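Local coordinates for uncharacterized protein (Legionella pneumophila subsp. pneumophila str. Philadelphia 1, PDB 4RXV), which is of unknown function, but its N-terminal part is a RavJ-type domain of peptidase clan CA, consistent with a papain-like cysteine enzyme, at residues D171-G176 with F192-S197. Sequence-based numbering, arbitrary orientation.
Sequences DPWAVG and FAYNRS
Tyr194 reaches across to helix 172-176 and brings the CE2 corner of its ring against Trp173 and Ala174. Its CE2 is 3.6 Å from Ala174 CB and as close to Trp173 CZ3. The two aromatic side chains cross at about a right angle, their ring planes inclined at 52° in an oblique pairing. With CG anti to its own carbonyl carbon (chi1 -50°), the ring projects toward the helix, and OH goes past Trp173 to bond Cys32 O.

The polar part centres on Asp171. Its OD2 lies at the edge of the Phe192 ring, near the plane, with CE1 at 3.2 Å and CZ at 3.3 Å; it also borders the Tyr194 edge, 3.5 Å from CD2. Two aromatic rims thus border this oxygen of the buried Asp171, which is hydrogen-bonded to His139 NE2. The other oxygen, OD1, accepts from Ala174 N at 3.1 Å, met from above the carboxylate plane: an N-cap bond that, with the His139 bond on OD2, helps set the carboxylate's rotation.

Within the 192-197 turns, Tyr194 N sits 3.6 Å above the centre of the Phe192 ring. The His139-Asp171 pair, walled by aromatics, is consistent with the His-Asp part of a papain-like, clan CA catalytic triad.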
loop_
_atom_site.group_PDB
_atom_site.type_symbol
_atom_site.label_atom_id
_atom_site.label_comp_id
_atom_site.label_asym_id
_atom_site.label_seq_id
_atom_site.Cartn_x
_atom_site.Cartn_y
_atom_site.Cartn_z
ATOM N N ASP A 171 3.325 2.909 -2.114
ATOM C CA ASP A 171 3.695 1.513 -2.246
ATOM C C ASP A 171 4.249 1.001 -0.912
ATOM O O ASP A 171 5.475 0.965 -0.706
ATOM C CB ASP A 171 4.710 1.356 -3.373
ATOM C CG ASP A 171 4.990 -0.096 -3.723
ATOM O OD1 ASP A 171 4.603 -1.022 -2.958
ATOM O OD2 ASP A 171 5.612 -0.311 -4.792
ATOM N N PRO A 172 3.371 0.594 0.010
ATOM C CA PRO A 172 3.856 0.102 1.299
ATOM C C PRO A 172 4.709 -1.166 1.192
ATOM O O PRO A 172 5.626 -1.357 1.989
ATOM C CB PRO A 172 2.574 -0.161 2.085
ATOM C CG PRO A 172 1.502 -0.320 1.041
ATOM C CD PRO A 172 1.895 0.645 -0.045
ATOM N N TRP A 173 4.438 -2.024 0.207
ATOM C CA TRP A 173 5.280 -3.200 -0.002
ATOM C C TRP A 173 6.729 -2.823 -0.255
ATOM O O TRP A 173 7.630 -3.477 0.277
ATOM C CB TRP A 173 4.712 -4.067 -1.116
ATOM C CG TRP A 173 5.400 -5.375 -1.347
ATOM C CD1 TRP A 173 5.208 -6.551 -0.666
ATOM C CD2 TRP A 173 6.331 -5.670 -2.385
ATOM N NE1 TRP A 173 5.955 -7.551 -1.239
ATOM C CE2 TRP A 173 6.656 -7.034 -2.293
ATOM C CE3 TRP A 173 6.898 -4.915 -3.403
ATOM C CZ2 TRP A 173 7.551 -7.669 -3.186
ATOM C CZ3 TRP A 173 7.793 -5.535 -4.292
ATOM C CH2 TRP A 173 8.099 -6.901 -4.173
ATOM N N ALA A 174 6.966 -1.754 -1.024
ATOM C CA ALA A 174 8.341 -1.312 -1.245
ATOM C C ALA A 174 9.021 -0.995 0.089
ATOM O O ALA A 174 10.219 -1.228 0.239
ATOM C CB ALA A 174 8.380 -0.095 -2.142
ATOM N N VAL A 175 8.280 -0.417 1.042
ATOM C CA VAL A 175 8.823 -0.076 2.358
ATOM C C VAL A 175 9.056 -1.347 3.192
ATOM O O VAL A 175 10.083 -1.488 3.857
ATOM C CB VAL A 175 7.902 0.921 3.069
ATOM C CG1 VAL A 175 8.464 1.303 4.452
ATOM C CG2 VAL A 175 7.766 2.179 2.221
ATOM N N GLY A 176 8.128 -2.295 3.117
ATOM C CA GLY A 176 8.342 -3.616 3.694
ATOM C C GLY A 176 9.586 -4.301 3.159
ATOM O O GLY A 176 10.298 -5.010 3.882
ATOM N N PHE A 192 10.276 6.916 -7.466
ATOM C CA PHE A 192 9.720 5.624 -7.060
ATOM C C PHE A 192 10.703 4.474 -7.261
ATOM O O PHE A 192 11.287 4.338 -8.324
ATOM C CB PHE A 192 8.407 5.414 -7.826
ATOM C CG PHE A 192 7.761 4.049 -7.629
ATOM C CD1 PHE A 192 7.604 3.481 -6.369
ATOM C CD2 PHE A 192 7.262 3.368 -8.718
ATOM C CE1 PHE A 192 7.015 2.242 -6.224
ATOM C CE2 PHE A 192 6.663 2.134 -8.569
ATOM C CZ PHE A 192 6.521 1.582 -7.329
ATOM N N ALA A 193 10.826 3.635 -6.241
ATOM C CA ALA A 193 11.743 2.497 -6.241
ATOM C C ALA A 193 11.604 1.608 -7.461
ATOM O O ALA A 193 12.599 1.087 -7.928
ATOM C CB ALA A 193 11.501 1.657 -5.008
ATOM N N TYR A 194 10.376 1.369 -7.911
ATOM C CA TYR A 194 10.131 0.407 -8.995
ATOM C C TYR A 194 9.606 1.123 -10.236
ATOM O O TYR A 194 8.720 0.636 -10.943
ATOM C CB TYR A 194 9.179 -0.705 -8.540
ATOM C CG TYR A 194 9.552 -1.364 -7.235
ATOM C CD1 TYR A 194 10.842 -1.828 -6.981
ATOM C CD2 TYR A 194 8.605 -1.540 -6.249
ATOM C CE1 TYR A 194 11.181 -2.416 -5.767
ATOM C CE2 TYR A 194 8.925 -2.148 -5.037
ATOM C CZ TYR A 194 10.206 -2.587 -4.807
ATOM O OH TYR A 194 10.459 -3.165 -3.579
ATOM N N ASN A 195 10.166 2.285 -10.522
ATOM C CA ASN A 195 9.612 3.107 -11.587
ATOM C C ASN A 195 9.792 2.555 -12.994
ATOM O O ASN A 195 9.066 2.987 -13.879
ATOM C CB ASN A 195 10.054 4.555 -11.523
ATOM C CG ASN A 195 11.508 4.742 -11.677
ATOM O OD1 ASN A 195 12.291 3.813 -11.888
ATOM N ND2 ASN A 195 11.900 5.993 -11.604
ATOM N N ARG A 196 10.696 1.612 -13.247
ATOM C CA ARG A 196 10.781 1.007 -14.571
ATOM C C ARG A 196 9.778 -0.123 -14.804
ATOM O O ARG A 196 9.649 -0.601 -15.928
ATOM C CB ARG A 196 12.198 0.528 -14.858
ATOM C CG ARG A 196 13.212 1.638 -14.799
ATOM C CD ARG A 196 13.052 2.623 -15.945
ATOM N NE ARG A 196 13.930 3.777 -15.772
ATOM C CZ ARG A 196 13.531 5.031 -15.546
ATOM N NH1 ARG A 196 12.240 5.347 -15.489
ATOM N NH2 ARG A 196 14.438 5.988 -15.388
ATOM N N SER A 197 9.094 -0.556 -13.753
ATOM C CA SER A 197 8.050 -1.558 -13.884
ATOM C C SER A 197 6.670 -0.978 -13.616
ATOM O O SER A 197 5.692 -1.713 -13.609
ATOM C CB SER A 197 8.303 -2.709 -12.926
ATOM O OG SER A 197 8.171 -2.291 -11.593
#